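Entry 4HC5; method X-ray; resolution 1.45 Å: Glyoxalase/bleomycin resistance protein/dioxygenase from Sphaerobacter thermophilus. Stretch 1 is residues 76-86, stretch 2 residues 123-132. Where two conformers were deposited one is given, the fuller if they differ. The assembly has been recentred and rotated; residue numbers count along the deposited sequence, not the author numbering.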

ATOM      1  N   LYS A  76     -10.906  -7.375  -8.286  1.00 17.77           N
ATOM      2  CA  LYS A  76     -10.812  -8.806  -8.048  1.00 18.14           C
ATOM      3  C   LYS A  76      -9.352  -9.216  -7.758  1.00 18.05           C
ATOM      4  O   LYS A  76      -8.441  -8.433  -8.027  1.00 18.05           O
ATOM      5  CB  LYS A  76     -11.387  -9.600  -9.246  1.00 21.12           C
ATOM      6  CG  LYS A  76     -12.925  -9.429  -9.314  1.00 29.54           C
ATOM      7  CD  LYS A  76     -13.788 -10.386  -9.994  1.00 33.29           C
ATOM      8  CE  LYS A  76     -15.280 -10.184  -9.608  1.00 32.40           C
ATOM      9  NZ  LYS A  76     -15.689 -10.732  -8.254  1.00 25.33           N
ATOM     10  N   PRO A  77      -9.129 -10.431  -7.254  1.00 16.86           N
ATOM     11  CA  PRO A  77      -7.787 -10.836  -7.045  1.00 17.48           C
ATOM     12  C   PRO A  77      -7.000 -11.007  -8.320  1.00 19.41           C
ATOM     13  O   PRO A  77      -7.561 -11.181  -9.419  1.00 19.52           O
ATOM     14  CB  PRO A  77      -7.949 -12.202  -6.361  1.00 17.11           C
ATOM     15  CG  PRO A  77      -9.321 -12.211  -5.795  1.00 16.83           C
ATOM     16  CD  PRO A  77     -10.094 -11.464  -6.817  1.00 18.53           C
ATOM     17  N   GLY A  78      -5.663 -10.935  -8.181  1.00 18.87           N
ATOM     18  CA  GLY A  78      -4.736 -11.309  -9.241  1.00 20.38           C
ATOM     19  C   GLY A  78      -4.134 -10.110  -9.954  1.00 18.50           C
ATOM     20  O   GLY A  78      -4.789  -9.052 -10.063  1.00 25.01           O
ATOM     21  N   GLY A  79      -2.925 -10.271 -10.415  1.00 20.91           N
ATOM     22  CA  GLY A  79      -2.257  -9.216 -11.104  1.00 21.89           C
ATOM     23  C   GLY A  79      -1.264  -8.453 -10.256  1.00 19.40           C
ATOM     24  O   GLY A  79      -1.041  -8.739  -9.128  1.00 17.62           O
ATOM     25  N   TYR A  80      -0.664  -7.456 -10.875  1.00 25.37           N
ATOM     26  CA  TYR A  80       0.258  -6.566 -10.175  1.00 24.20           C
ATOM     27  C   TYR A  80      -0.398  -5.828  -9.065  1.00 22.85           C
ATOM     28  O   TYR A  80      -1.347  -5.181  -9.289  1.00 27.22           O
ATOM     29  CB  TYR A  80       0.832  -5.545 -11.141  1.00 22.29           C
ATOM     30  CG  TYR A  80       1.687  -6.202 -12.102  1.00 28.07           C
ATOM     31  CD1 TYR A  80       2.872  -6.779 -11.711  1.00 23.47           C
ATOM     32  CD2 TYR A  80       1.297  -6.314 -13.422  1.00 27.09           C
ATOM     33  CE1 TYR A  80       3.670  -7.431 -12.624  1.00 24.29           C
ATOM     34  CE2 TYR A  80       2.088  -6.953 -14.343  1.00 36.51           C
ATOM     35  CZ  TYR A  80       3.260  -7.514 -13.931  1.00 34.77           C
ATOM     36  OH  TYR A  80       4.014  -8.136 -14.853  1.00 43.49           O
ATOM     37  N   THR A  81       0.131  -5.951  -7.860  1.00 20.68           N
ATOM     38  CA  THR A  81      -0.440  -5.273  -6.720  1.00 19.34           C
ATOM     39  C   THR A  81       0.046  -3.840  -6.605  1.00 18.60           C
ATOM     40  O   THR A  81      -0.563  -3.068  -5.961  1.00 21.81           O
ATOM     41  CB  THR A  81      -0.082  -5.956  -5.402  1.00 18.26           C
ATOM     42  OG1 THR A  81       1.326  -6.001  -5.249  1.00 17.46           O
ATOM     43  CG2 THR A  81      -0.651  -7.359  -5.332  1.00 18.26           C
ATOM     44  N   GLY A  82       1.171  -3.565  -7.218  1.00 18.26           N
ATOM     45  CA  GLY A  82       1.828  -2.247  -7.006  1.00 18.69           C
ATOM     46  C   GLY A  82       2.535  -2.202  -5.664  1.00 17.02           C
ATOM     47  O   GLY A  82       3.020  -1.163  -5.236  1.00 16.98           O
ATOM     48  N   ILE A  83       2.591  -3.319  -4.948  1.00 17.17           N
ATOM     49  CA  ILE A  83       3.278  -3.427  -3.623  1.00 16.47           C
ATOM     50  C   ILE A  83       4.642  -4.043  -3.856  1.00 18.00           C
ATOM     51  O   ILE A  83       4.801  -5.119  -4.430  1.00 18.51           O
ATOM     52  CB  ILE A  83       2.473  -4.205  -2.584  1.00 17.88           C
ATOM     53  CG1 ILE A  83       1.184  -3.456  -2.260  1.00 18.30           C
ATOM     54  CG2 ILE A  83       3.280  -4.451  -1.295  1.00 19.25           C
ATOM     55  CD1 ILE A  83       0.128  -4.235  -1.464  1.00 19.73           C
ATOM     56  N   SER A  84       5.648  -3.350  -3.316  1.00 16.35           N
ATOM     57  CA  SER A  84       7.018  -3.854  -3.324  1.00 16.77           C
ATOM     58  C   SER A  84       7.397  -4.166  -1.874  1.00 15.97           C
ATOM     59  O   SER A  84       7.040  -3.434  -0.930  1.00 17.29           O
ATOM     60  CB  SER A  84       8.000  -2.874  -3.905  1.00 17.52           C
ATOM     61  OG  SER A  84       7.685  -2.545  -5.256  1.00 21.94           O
ATOM     62  N   LEU A  85       8.094  -5.255  -1.688  1.00 15.96           N
ATOM     63  CA  LEU A  85       8.481  -5.817  -0.400  1.00 15.74           C
ATOM     64  C   LEU A  85      10.019  -5.865  -0.326  1.00 15.67           C
ATOM     65  O   LEU A  85      10.661  -6.242  -1.292  1.00 18.37           O
ATOM     66  CB  LEU A  85       7.923  -7.226  -0.235  1.00 17.08           C
ATOM     67  CG  LEU A  85       6.390  -7.363  -0.306  1.00 16.48           C
ATOM     68  CD1 LEU A  85       5.996  -8.868  -0.298  1.00 17.79           C
ATOM     69  CD2 LEU A  85       5.687  -6.579   0.802  1.00 17.55           C
ATOM     70  N   ILE A  86      10.542  -5.553   0.868  1.00 16.34           N
ATOM     71  CA  ILE A  86      11.983  -5.624   1.118  1.00 17.16           C
ATOM     72  C   ILE A  86      12.325  -6.858   1.959  1.00 17.04           C
ATOM     73  O   ILE A  86      11.612  -7.206   2.919  1.00 19.23           O
ATOM     74  CB  ILE A  86      12.496  -4.363   1.868  1.00 17.24           C
ATOM     75  CG1 ILE A  86      12.296  -3.130   0.970  1.00 19.28           C
ATOM     76  CG2 ILE A  86      13.938  -4.509   2.301  1.00 18.86           C
ATOM     77  CD1 ILE A  86      12.951  -3.107  -0.362  1.00 24.76           C
ATOM     78  N   PRO A 123      -1.353 -17.241  -3.684  1.00 17.71           N
ATOM     79  CA  PRO A 123      -2.190 -18.274  -4.344  1.00 19.23           C
ATOM     80  C   PRO A 123      -3.254 -17.750  -5.283  1.00 19.39           C
ATOM     81  O   PRO A 123      -3.766 -18.481  -6.107  1.00 21.01           O
ATOM     82  CB  PRO A 123      -2.811 -19.002  -3.156  1.00 19.57           C
ATOM     83  CG  PRO A 123      -1.729 -18.868  -2.118  1.00 18.19           C
ATOM     84  CD  PRO A 123      -1.264 -17.439  -2.235  1.00 17.59           C
ATOM     85  N   ASP A 124      -3.675 -16.523  -5.066  1.00 17.79           N
ATOM     86  CA  ASP A 124      -4.673 -15.854  -5.927  1.00 16.54           C
ATOM     87  C   ASP A 124      -4.065 -15.180  -7.141  1.00 17.93           C
ATOM     88  O   ASP A 124      -4.764 -14.553  -7.911  1.00 18.83           O
ATOM     89  CB  ASP A 124      -5.506 -14.853  -5.166  1.00 17.26           C
ATOM     90  CG  ASP A 124      -6.613 -15.464  -4.306  1.00 19.56           C
ATOM     91  OD1 ASP A 124      -7.445 -16.234  -4.848  1.00 22.02           O
ATOM     92  OD2 ASP A 124      -6.614 -15.172  -3.073  1.00 18.17           O
ATOM     93  N   GLY A 125      -2.747 -15.272  -7.267  1.00 17.64           N
ATOM     94  CA  GLY A 125      -2.097 -14.635  -8.364  1.00 16.69           C
ATOM     95  C   GLY A 125      -1.739 -13.151  -8.174  1.00 17.28           C
ATOM     96  O   GLY A 125      -1.322 -12.478  -9.136  1.00 17.89           O
ATOM     97  N   ASN A 126      -1.907 -12.686  -6.938  1.00 14.89           N
ATOM     98  CA  ASN A 126      -1.394 -11.309  -6.646  1.00 15.41           C
ATOM     99  C   ASN A 126       0.144 -11.308  -6.673  1.00 14.56           C
ATOM    100  O   ASN A 126       0.758 -12.092  -5.960  1.00 17.54           O
ATOM    101  CB  ASN A 126      -1.857 -10.886  -5.273  1.00 15.18           C
ATOM    102  CG  ASN A 126      -3.388 -10.715  -5.172  1.00 15.06           C
ATOM    103  OD1 ASN A 126      -3.978 -10.048  -6.030  1.00 16.55           O
ATOM    104  ND2 ASN A 126      -4.012 -11.301  -4.147  1.00 16.65           N
ATOM    105  N   GLN A 127       0.666 -10.390  -7.468  1.00 15.31           N
ATOM    106  CA  GLN A 127       2.111 -10.303  -7.695  0.50 15.30           C
ATOM    107  C   GLN A 127       2.776  -9.153  -6.916  1.00 15.58           C
ATOM    108  O   GLN A 127       2.284  -8.030  -6.828  1.00 16.88           O
ATOM    109  CB  GLN A 127       2.437 -10.151  -9.182  0.50 18.45           C
ATOM    110  CG  GLN A 127       3.921 -10.502  -9.470  0.50 17.50           C
ATOM    111  CD  GLN A 127       4.245 -10.502 -10.964  0.50 20.59           C
ATOM    112  OE1 GLN A 127       4.685 -11.513 -11.577  0.50 25.93           O
ATOM    113  NE2 GLN A 127       4.079  -9.366 -11.532  0.50 23.53           N
ATOM    114  N   PHE A 128       3.888  -9.574  -6.304  1.00 16.47           N
ATOM    115  CA  PHE A 128       4.724  -8.598  -5.525  1.00 15.41           C
ATOM    116  C   PHE A 128       6.096  -8.549  -6.160  1.00 15.00           C
ATOM    117  O   PHE A 128       6.665  -9.571  -6.584  1.00 16.92           O
ATOM    118  CB  PHE A 128       4.853  -9.063  -4.071  1.00 16.81           C
ATOM    119  CG  PHE A 128       3.560  -9.173  -3.349  1.00 16.13           C
ATOM    120  CD1 PHE A 128       2.984  -8.116  -2.746  1.00 16.34           C
ATOM    121  CD2 PHE A 128       2.847 -10.351  -3.338  1.00 18.45           C
ATOM    122  CE1 PHE A 128       1.779  -8.210  -2.099  1.00 18.28           C
ATOM    123  CE2 PHE A 128       1.610 -10.454  -2.732  1.00 18.75           C
ATOM    124  CZ  PHE A 128       1.088  -9.364  -2.048  1.00 19.32           C
ATOM    125  N   PHE A 129       6.735  -7.379  -6.043  1.00 15.23           N
ATOM    126  CA  PHE A 129       8.147  -7.170  -6.389  1.00 14.83           C
ATOM    127  C   PHE A 129       8.936  -7.282  -5.087  1.00 14.24           C
ATOM    128  O   PHE A 129       8.584  -6.621  -4.106  1.00 17.28           O
ATOM    129  CB  PHE A 129       8.283  -5.804  -7.019  1.00 16.02           C
ATOM    130  CG  PHE A 129       9.645  -5.486  -7.608  1.00 16.58           C
ATOM    131  CD1 PHE A 129      10.279  -6.400  -8.451  1.00 16.89           C
ATOM    132  CD2 PHE A 129      10.231  -4.234  -7.451  1.00 18.63           C
ATOM    133  CE1 PHE A 129      11.481  -6.052  -9.040  1.00 19.01           C
ATOM    134  CE2 PHE A 129      11.416  -3.899  -8.056  1.00 19.11           C
ATOM    135  CZ  PHE A 129      12.031  -4.841  -8.877  1.00 18.80           C
ATOM    136  N   LEU A 130       9.928  -8.189  -5.035  1.00 14.42           N
ATOM    137  CA  LEU A 130      10.712  -8.504  -3.906  1.00 15.52           C
ATOM    138  C   LEU A 130      12.120  -7.984  -4.176  1.00 14.69           C
ATOM    139  O   LEU A 130      12.768  -8.408  -5.118  1.00 15.91           O
ATOM    140  CB  LEU A 130      10.736 -10.007  -3.623  1.00 16.22           C
ATOM    141  CG  LEU A 130      11.531 -10.459  -2.428  1.00 16.95           C
ATOM    142  CD1 LEU A 130      10.978  -9.880  -1.125  1.00 19.24           C
ATOM    143  CD2 LEU A 130      11.600 -12.019  -2.348  1.00 19.24           C
ATOM    144  N   VAL A 131      12.592  -7.092  -3.293  1.00 15.62           N
ATOM    145  CA  VAL A 131      13.860  -6.401  -3.462  1.00 16.29           C
ATOM    146  C   VAL A 131      14.737  -6.562  -2.236  1.00 17.42           C
ATOM    147  O   VAL A 131      14.264  -6.494  -1.117  1.00 17.76           O
ATOM    148  CB  VAL A 131      13.623  -4.869  -3.749  1.00 18.76           C
ATOM    149  CG1 VAL A 131      14.982  -4.223  -4.067  1.00 21.25           C
ATOM    150  CG2 VAL A 131      12.635  -4.672  -4.862  1.00 22.14           C
ATOM    151  N   GLU A 132      16.037  -6.825  -2.472  1.00 17.83           N
ATOM    152  CA  GLU A 132      16.978  -6.953  -1.395  1.00 18.57           C
ATOM    153  C   GLU A 132      17.407  -5.539  -0.988  1.00 22.67           C
ATOM    154  O   GLU A 132      17.840  -4.755  -1.815  1.00 22.96           O
ATOM    155  CB  GLU A 132      18.195  -7.744  -1.854  1.00 19.92           C
ATOM    156  CG  GLU A 132      19.119  -8.087  -0.707  1.00 20.76           C
ATOM    157  CD  GLU A 132      20.175  -9.133  -1.132  1.00 26.17           C
ATOM    158  OE1 GLU A 132      21.035  -8.881  -2.060  1.00 33.44           O
ATOM    159  OE2 GLU A 132      20.078 -10.213  -0.555  1.00 24.92           O
TER

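The parallel pairing of these two strands is interrupted by a beta bulge: the register shifts by two residues between Tyr-80, which pairs with Gln-127, and Ser-84, which pairs with Phe-129. Thr-81 sits at the start of this irregularity and suits it well, because its side chain points toward the other strand and carries a hydroxyl close to the backbone. Both its N and its OG1 donate to the carbonyl of Gln-127, with Thr-81 N at 3.2 Å and Thr-81 OG1 at 2.7 Å from Gln-127 O. The same OG1 accepts from Ile-83 N at 3.0 Å. Between them Gly-82 adopts a positive phi of 77°, which favours glycine.

Beyond the bulge the usual parallel ladder resumes. It begins with a weak bond from Phe-129 N to Ile-83 O (3.4 Å) and tightens at once: Leu-85 N lies 2.8 Å from Phe-129 O, and Val-131 N 2.9 Å from Leu-85 O. Leu-85 and Leu-130 share one face of the sheet, with Leu-85 CB 4.1 Å from Leu-130 CD1; Leu-85 CD1 also reaches Phe-128 CG at 3.9 Å. Ile-86 and Val-131 pack on the other face, their branched side chains suited to a buried strand. Thr-81 CG2 lies over one face of the Phe-128 ring, so its methyl serves apolar packing while its hydroxyl bonds.

Before the bulge, Gly-78 and Gly-125 let the backbones approach closely, whereas Gly-79 is glycine for its backbone angles, at which a CB would jam against the carbonyl of Gly-78. At Gly-78 an ideal CB would stand 3.4 Å from Asp-124 O and also jam against the preceding carbonyl. Asn-126 OD1 accepts from Gly-78 N at 2.9 Å, the side-chain amide extending the pairing where the regular ladder starts with Gly-79 N to Gly-125 O (3.0 Å) and Gln-127 N to Gly-79 O (2.9 Å).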